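4-oxalocrotonate decarboxylase NahK (Pseudomonas putida, PDB 5D2H) catalyses the decarboxylation of (3E)-2-oxohex-3-enedioate to 2-oxopent-4-enoate in aromatic hydrocarbon catabolism, working with a bound divalent metal ion. Local coordinates at residues Thr99-Phe104 against Asp180-Thr185; Pro125-Glu130 against Val160-Ser165; Asp148-Ile153 against His226-Val231. The protein carries 1 engineered substitution. All coordinates share one frame; numbering follows the deposited sequence.

Contact 1 of 3, residues Thr99-Phe104 against Asp180-Thr185; sequences TPIYGF and DNASST. With AKG (2-oxoglutaric acid), chain C; EDO (1,2-ethanediol), chain D.
The carboxamide of N181, the C-prime residue of a Schellman motif that ends helix 174-179, grips F104 by both polar atoms of its peptide backbone. N181 OD1 takes the N-H of F104 N at 2.8 Å, on a lone pair in the carbonyl plane, while N181 ND2 donates to F104 O at 3.0 Å from a position tilted 27° out of that carbonyl's plane. Two bonds in opposite senses fix which end of the amide is oxygen and restrain its rotation. The phenyl ring of F104 folds back against the same amide: with CG between its backbone N and carbonyl carbon (chi1 66°), one ring face receives ND2 of N181 over its centre, and the two planes lie 29° apart. At G103 the CA comes within 3.2 Å of N181 OD1, and a side chain there would run into N181 O. I101 CD1 packs on A182 CB at 4.1 Å.

In the next shell, helix 58-74 backs the contact, with Q65 against N181 and R69 and K72 against F104. The turn 181-184 also borders the 2-oxoglutarate site, since A182 O is hydrogen-bonded to K83 NZ, which binds the ligand as well. The turn is held by a doubly used oxygen: N181 O accepts S184 N at 3.0 Å and, almost in line with its C=O bond, S184 OG at 2.7 Å.

Contact 2 of 3, residues Pro125-Glu130 against Val160-Ser165; sequences PKIEAE and VEVIDS. With MG (magnesium ion), chain B; AKG (2-oxoglutaric acid), chain C; EDO (1,2-ethanediol), chain F.
CG of E128 sits between its backbone N and carbonyl carbon (chi1 43°), whereas CG of E161 is anti to its own N (chi1 -168°); both chains run extended from there, which sets the two carboxylates side by side, their planes 28° apart, on one magnesium ion. E128 OE2 binds it at 1.9 Å, E161 OE1 at 2.0 Å and E130 OE1 at 2.0 Å. Two waters and O2 of 2-oxoglutarate, the longest bond at 2.4 Å, complete six ligands. The antiparallel strands carry E128 opposite E161 and K126 opposite I163 as hydrogen-bonded pairs, while I127, V160 and V162 pack on the other face of the sheet. I163 CG2 stands 3.2 Å from E128 OE2 and 3.6 Å from the keto oxygen O5 of the ligand. With an alanine at I163, the loss of both branches would probably open a gap beside the E128 carboxylate and the ligand's keto group. E128 OE2 and E161 OE1 approach to 2.8 Å; both bind the same metal, which probably offsets the repulsion. The salt bridge from E161 OE2 to K83 probably balances the site further, consistent with a pocket for a 2-oxo acid whose carboxylate reaches the metal.

Contact 3 of 3, residues Asp148-Ile153 against His226-Val231; sequences DVIAAI and HPLSSV
V149 and L228 bring the C-terminal end of helix 146-150 and the first turn of helix 227-239 to a CA separation of 6.8 Å, with no hydrogen bond crossing between them. Packing of aliphatic side chains makes the contact. CG1 of V149, anti to its backbone N (chi1 167°), rests against the first turn of helix 227-239, 3.7 Å from L228 O and 3.8 Å from V231 CB. L228 divides its two methyls between neighbours. CD1 meets CD1 of I150 at 3.5 Å, methyl against methyl and tighter than usual, with the two side chains nearly at right angles; CD2 reaches I153 CG1 at 4.2 Å. L228 is also held through its backbone, because H226, at the N-cap, accepts L228 N at ND1 over 3.2 Å. A type I turn from I150 to I153 swings the chain round so that I153 faces the same leucine. V133 of strand 126-135 touches I153, L228 and V231, and L146 flanks L228. Here a short helix in the connection between antiparallel strands 126-135 and 153-163 packs over the capped start of a longer helix, joining the far end of that strand pair to helix 227-239 within the FAA hydrolase family domain.

In the fold
All three contacts are largely buried. Contacts 1 and 2 touch, strands 153-163 and 184-189 being neighbours in one sheet, and both border 2-oxoglutarate; S183 O probably accepts a hydrogen bond from D164 N where they meet. Their chemistry differs: contact 1 relies on hydrogen bonds from a side-chain carboxamide to the backbone, contact 2 on a strand ladder and carboxylates round a metal. Contact 3 lies farthest from the centre of the chain, with I150 exposed at its margin, and is held by aliphatic packing, with no hydrogen bond across it. It nevertheless shares elements with the others: helix 146-150 links the two strands of contact 2, and helix 227-239 also packs on T99, P100 and Y102 of contact 1.

Contact 1 of 3, residues Thr99-Phe104 against Asp180-Thr185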
# COMPACT_ATOMS: atom_id res chain seq x y z
N THR A 99 -0.91 -14.91 2.38
CA THR A 99 -0.01 -13.82 2.75
C THR A 99 -0.55 -12.47 2.32
O THR A 99 -1.44 -12.39 1.47
CB THR A 99 1.39 -13.98 2.10
OG1 THR A 99 1.29 -13.73 0.69
CG2 THR A 99 1.95 -15.38 2.32
N PRO A 100 -0.00 -11.39 2.89
CA PRO A 100 -0.30 -10.06 2.36
C PRO A 100 0.18 -9.95 0.93
O PRO A 100 0.78 -10.89 0.38
CB PRO A 100 0.53 -9.14 3.25
CG PRO A 100 0.71 -9.90 4.52
CD PRO A 100 0.83 -11.34 4.10
N ILE A 101 -0.08 -8.80 0.33
CA ILE A 101 0.52 -8.46 -0.94
C ILE A 101 1.21 -7.13 -0.72
O ILE A 101 0.98 -6.47 0.30
CB ILE A 101 -0.53 -8.29 -2.03
CG1 ILE A 101 -1.55 -7.23 -1.62
CG2 ILE A 101 -1.25 -9.62 -2.30
CD1 ILE A 101 -2.47 -6.82 -2.76
N TYR A 102 2.05 -6.73 -1.67
CA TYR A 102 2.72 -5.45 -1.55
C TYR A 102 2.70 -4.74 -2.88
O TYR A 102 2.44 -5.34 -3.92
CB TYR A 102 4.17 -5.62 -1.06
CG TYR A 102 5.09 -6.33 -2.02
CD1 TYR A 102 5.70 -5.64 -3.07
CD2 TYR A 102 5.37 -7.69 -1.88
CE1 TYR A 102 6.54 -6.29 -3.97
CE2 TYR A 102 6.21 -8.34 -2.76
CZ TYR A 102 6.79 -7.64 -3.80
OH TYR A 102 7.62 -8.29 -4.68
N GLY A 103 2.96 -3.44 -2.84
CA GLY A 103 3.14 -2.66 -4.04
C GLY A 103 4.18 -1.62 -3.73
O GLY A 103 4.61 -1.50 -2.58
N PHE A 104 4.61 -0.89 -4.75
CA PHE A 104 5.62 0.14 -4.55
C PHE A 104 4.96 1.51 -4.55
O PHE A 104 3.83 1.69 -5.03
CB PHE A 104 6.69 0.07 -5.64
CG PHE A 104 6.17 0.40 -7.00
CD1 PHE A 104 6.17 1.71 -7.45
CD2 PHE A 104 5.65 -0.59 -7.81
CE1 PHE A 104 5.69 2.01 -8.70
CE2 PHE A 104 5.16 -0.29 -9.05
CZ PHE A 104 5.18 1.01 -9.50
N ASP A 180 -1.89 -4.53 -10.60
CA ASP A 180 -2.20 -3.10 -10.56
C ASP A 180 -1.51 -2.43 -9.36
O ASP A 180 -2.02 -1.46 -8.79
CB ASP A 180 -3.73 -2.92 -10.51
CG ASP A 180 -4.15 -1.46 -10.53
OD1 ASP A 180 -3.49 -0.65 -11.20
OD2 ASP A 180 -5.16 -1.12 -9.87
N ASN A 181 -0.34 -2.94 -8.97
CA ASN A 181 0.47 -2.31 -7.92
C ASN A 181 -0.29 -2.13 -6.61
O ASN A 181 -0.18 -1.10 -5.94
CB ASN A 181 1.02 -0.96 -8.39
CG ASN A 181 2.15 -0.45 -7.51
OD1 ASN A 181 2.89 -1.24 -6.90
ND2 ASN A 181 2.29 0.87 -7.42
N ALA A 182 -1.09 -3.14 -6.26
CA ALA A 182 -1.84 -3.09 -5.02
C ALA A 182 -2.65 -1.79 -4.93
O ALA A 182 -2.84 -1.23 -3.85
CB ALA A 182 -0.89 -3.21 -3.82
N SER A 183 -3.11 -1.30 -6.09
CA SER A 183 -4.01 -0.15 -6.13
C SER A 183 -3.38 1.15 -5.60
O SER A 183 -4.09 2.10 -5.25
CB SER A 183 -5.29 -0.45 -5.34
OG SER A 183 -5.84 -1.70 -5.73
N SER A 184 -2.06 1.20 -5.54
CA SER A 184 -1.41 2.37 -4.97
C SER A 184 -1.66 3.57 -5.88
O SER A 184 -1.84 3.41 -7.09
CB SER A 184 0.09 2.15 -4.80
OG SER A 184 0.34 0.90 -4.17
N THR A 185 -1.67 4.76 -5.29
CA THR A 185 -1.83 5.97 -6.10
C THR A 185 -1.40 7.25 -5.40
O THR A 185 -0.75 8.10 -6.00
CB THR A 185 -3.24 6.07 -6.73
OG1 THR A 185 -3.17 6.83 -7.94
CG2 THR A 185 -4.22 6.73 -5.77
C1 AKG C . -4.18 -1.87 0.27
O1 AKG C . -4.64 -2.35 1.33
O2 AKG C . -3.29 -0.98 0.29
C2 AKG C . -4.72 -2.31 -1.03
O5 AKG C . -4.85 -1.47 -1.90
C3 AKG C . -5.13 -3.72 -1.40
C4 AKG C . -5.21 -4.71 -0.24
C5 AKG C . -6.46 -4.57 0.60
O3 AKG C . -6.34 -4.88 1.80
O4 AKG C . -7.55 -4.18 0.10
C1 EDO D . 6.24 -12.85 -4.48
O1 EDO D . 5.07 -13.47 -3.89
C2 EDO D . 6.56 -11.55 -3.74
O2 EDO D . 7.74 -10.92 -4.26

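Contact 2 of 3, residues Pro125-Glu130 against Val160-Ser165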
# COMPACT_ATOMS: atom_id res chain seq x y z
N PRO A 125 -11.16 6.82 -5.87
CA PRO A 125 -10.19 6.67 -4.78
C PRO A 125 -10.83 6.44 -3.42
O PRO A 125 -11.96 6.86 -3.17
CB PRO A 125 -9.45 8.01 -4.79
CG PRO A 125 -10.45 8.98 -5.34
CD PRO A 125 -11.21 8.21 -6.38
N LYS A 126 -10.08 5.77 -2.55
CA LYS A 126 -10.46 5.60 -1.16
C LYS A 126 -9.23 5.89 -0.33
O LYS A 126 -8.10 5.73 -0.80
CB LYS A 126 -10.89 4.16 -0.90
CG LYS A 126 -12.03 3.66 -1.76
CD LYS A 126 -12.44 2.26 -1.32
CE LYS A 126 -13.56 1.72 -2.20
NZ LYS A 126 -14.06 0.41 -1.71
N ILE A 127 -9.44 6.31 0.91
CA ILE A 127 -8.33 6.55 1.81
C ILE A 127 -8.33 5.50 2.90
O ILE A 127 -9.37 4.96 3.26
CB ILE A 127 -8.39 7.94 2.44
CG1 ILE A 127 -9.65 8.07 3.32
CG2 ILE A 127 -8.37 8.99 1.36
CD1 ILE A 127 -9.58 9.23 4.30
N GLU A 128 -7.14 5.19 3.39
CA GLU A 128 -7.02 4.33 4.55
C GLU A 128 -5.96 4.89 5.49
O GLU A 128 -4.99 5.52 5.05
CB GLU A 128 -6.70 2.88 4.13
CG GLU A 128 -5.67 2.76 3.04
CD GLU A 128 -5.50 1.34 2.54
OE1 GLU A 128 -6.29 0.45 2.94
OE2 GLU A 128 -4.59 1.12 1.73
N ALA A 129 -6.18 4.68 6.78
CA ALA A 129 -5.25 5.11 7.82
C ALA A 129 -4.23 4.02 8.07
O ALA A 129 -4.60 2.86 8.31
CB ALA A 129 -5.99 5.44 9.10
N GLU A 130 -2.96 4.38 8.02
CA GLU A 130 -1.90 3.40 8.19
C GLU A 130 -0.81 3.98 9.05
O GLU A 130 -0.74 5.19 9.30
CB GLU A 130 -1.33 2.98 6.82
CG GLU A 130 -2.38 2.63 5.79
CD GLU A 130 -1.85 1.80 4.62
OE1 GLU A 130 -2.51 1.77 3.57
OE2 GLU A 130 -0.78 1.15 4.75
N VAL A 160 -1.59 8.25 5.62
CA VAL A 160 -2.86 7.89 5.03
C VAL A 160 -2.57 7.51 3.58
O VAL A 160 -1.84 8.21 2.89
CB VAL A 160 -3.84 9.06 5.09
CG1 VAL A 160 -5.05 8.78 4.24
CG2 VAL A 160 -4.22 9.34 6.55
N GLU A 161 -3.09 6.37 3.14
CA GLU A 161 -2.91 6.01 1.75
C GLU A 161 -4.16 6.37 0.99
O GLU A 161 -5.27 6.26 1.51
CB GLU A 161 -2.59 4.51 1.58
CG GLU A 161 -2.12 4.21 0.16
CD GLU A 161 -1.77 2.75 -0.10
OE1 GLU A 161 -2.12 1.86 0.71
OE2 GLU A 161 -1.14 2.49 -1.15
N VAL A 162 -3.98 6.84 -0.24
CA VAL A 162 -5.09 6.91 -1.16
C VAL A 162 -4.89 5.75 -2.12
O VAL A 162 -3.88 5.67 -2.83
CB VAL A 162 -5.16 8.26 -1.90
CG1 VAL A 162 -6.43 8.32 -2.76
CG2 VAL A 162 -5.17 9.41 -0.89
N ILE A 163 -5.82 4.82 -2.09
CA ILE A 163 -5.75 3.69 -2.99
C ILE A 163 -6.81 3.89 -4.06
O ILE A 163 -7.82 4.54 -3.83
CB ILE A 163 -5.94 2.35 -2.27
CG1 ILE A 163 -7.29 2.33 -1.54
CG2 ILE A 163 -4.73 2.08 -1.34
CD1 ILE A 163 -7.60 0.99 -0.89
N ASP A 164 -6.56 3.35 -5.24
CA ASP A 164 -7.44 3.59 -6.35
C ASP A 164 -7.19 2.47 -7.33
O ASP A 164 -6.25 2.51 -8.12
CB ASP A 164 -7.11 4.96 -6.98
CG ASP A 164 -8.14 5.40 -8.01
OD1 ASP A 164 -9.32 5.00 -7.90
OD2 ASP A 164 -7.77 6.15 -8.93
N SER A 165 -8.00 1.43 -7.22
CA SER A 165 -7.89 0.31 -8.13
C SER A 165 -8.17 0.83 -9.53
O SER A 165 -9.15 1.55 -9.74
CB SER A 165 -8.90 -0.76 -7.77
OG SER A 165 -8.80 -1.83 -8.69
MG MG B . -2.80 0.54 2.03
C1 AKG C . -4.18 -1.87 0.27
O1 AKG C . -4.64 -2.35 1.33
O2 AKG C . -3.29 -0.98 0.29
C2 AKG C . -4.72 -2.31 -1.03
O5 AKG C . -4.85 -1.47 -1.90
C3 AKG C . -5.13 -3.72 -1.40
C4 AKG C . -5.21 -4.71 -0.24
C5 AKG C . -6.46 -4.57 0.60
O3 AKG C . -6.34 -4.88 1.80
O4 AKG C . -7.55 -4.18 0.10
C1 EDO F . -9.57 0.96 -4.02
O1 EDO F . -10.26 -0.27 -4.27
C2 EDO F . -10.43 2.13 -4.47
O2 EDO F . -10.75 1.97 -5.86
O HOH W 1 -0.95 -0.13 2.46
O HOH W 2 -3.67 -0.98 3.18

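Contact 3 of 3, residues Asp148-Ile153 against His226-Val231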
# COMPACT_ATOMS: atom_id res chain seq x y z
N ASP A 148 12.87 -9.96 14.19
CA ASP A 148 13.94 -9.51 13.32
C ASP A 148 13.71 -8.05 12.97
O ASP A 148 14.65 -7.29 12.74
CB ASP A 148 13.98 -10.34 12.04
CG ASP A 148 14.04 -11.83 12.32
OD1 ASP A 148 15.16 -12.35 12.57
OD2 ASP A 148 12.97 -12.49 12.29
N VAL A 149 12.43 -7.66 12.93
CA VAL A 149 12.03 -6.34 12.46
C VAL A 149 12.28 -5.26 13.50
O VAL A 149 12.73 -4.17 13.15
CB VAL A 149 10.55 -6.35 12.04
CG1 VAL A 149 10.02 -4.93 11.87
CG2 VAL A 149 10.38 -7.14 10.75
N ILE A 150 12.00 -5.56 14.77
CA ILE A 150 12.13 -4.59 15.85
C ILE A 150 13.42 -3.78 15.78
O ILE A 150 13.40 -2.56 15.82
CB ILE A 150 12.13 -5.27 17.22
CG1 ILE A 150 10.87 -6.11 17.39
CG2 ILE A 150 12.26 -4.21 18.30
CD1 ILE A 150 9.60 -5.31 17.26
N ALA A 151 14.55 -4.49 15.69
CA ALA A 151 15.85 -3.84 15.74
C ALA A 151 16.12 -2.97 14.51
O ALA A 151 17.04 -2.17 14.52
CB ALA A 151 16.95 -4.88 15.89
N ALA A 152 15.30 -3.14 13.48
CA ALA A 152 15.56 -2.50 12.19
C ALA A 152 14.75 -1.22 11.97
O ALA A 152 14.92 -0.54 10.95
CB ALA A 152 15.30 -3.49 11.07
N ILE A 153 13.88 -0.90 12.93
CA ILE A 153 12.99 0.26 12.79
C ILE A 153 13.63 1.55 13.28
O ILE A 153 14.04 1.67 14.44
CB ILE A 153 11.66 0.03 13.54
CG1 ILE A 153 11.00 -1.27 13.06
CG2 ILE A 153 10.71 1.22 13.36
CD1 ILE A 153 10.91 -1.39 11.57
N HIS A 226 -0.23 -7.17 14.55
CA HIS A 226 0.91 -6.33 14.90
C HIS A 226 1.51 -5.74 13.64
O HIS A 226 2.11 -6.48 12.84
CB HIS A 226 1.98 -7.16 15.64
CG HIS A 226 3.01 -6.33 16.35
ND1 HIS A 226 3.57 -5.21 15.78
CD2 HIS A 226 3.57 -6.45 17.57
CE1 HIS A 226 4.44 -4.68 16.63
NE2 HIS A 226 4.46 -5.42 17.72
N PRO A 227 1.37 -4.42 13.47
CA PRO A 227 1.79 -3.77 12.22
C PRO A 227 3.23 -4.11 11.82
O PRO A 227 3.51 -4.22 10.64
CB PRO A 227 1.64 -2.28 12.53
CG PRO A 227 0.61 -2.24 13.63
CD PRO A 227 0.88 -3.45 14.46
N LEU A 228 4.12 -4.31 12.79
CA LEU A 228 5.50 -4.60 12.45
C LEU A 228 5.66 -5.95 11.74
O LEU A 228 6.65 -6.17 11.03
CB LEU A 228 6.41 -4.52 13.68
CG LEU A 228 6.59 -3.12 14.28
CD1 LEU A 228 7.70 -3.15 15.31
CD2 LEU A 228 6.88 -2.09 13.18
N SER A 229 4.69 -6.83 11.92
CA SER A 229 4.70 -8.13 11.28
C SER A 229 4.58 -7.94 9.78
O SER A 229 5.13 -8.71 9.00
CB SER A 229 3.53 -8.98 11.77
OG SER A 229 3.48 -10.21 11.05
N SER A 230 3.83 -6.92 9.39
CA SER A 230 3.72 -6.55 7.99
C SER A 230 5.11 -6.40 7.36
O SER A 230 5.35 -6.85 6.23
CB SER A 230 2.91 -5.26 7.87
OG SER A 230 2.50 -5.05 6.55
N VAL A 231 6.03 -5.79 8.10
CA VAL A 231 7.37 -5.58 7.56
C VAL A 231 8.05 -6.92 7.32
O VAL A 231 8.66 -7.12 6.28
CB VAL A 231 8.24 -4.69 8.47
CG1 VAL A 231 9.64 -4.52 7.88
CG2 VAL A 231 7.57 -3.34 8.69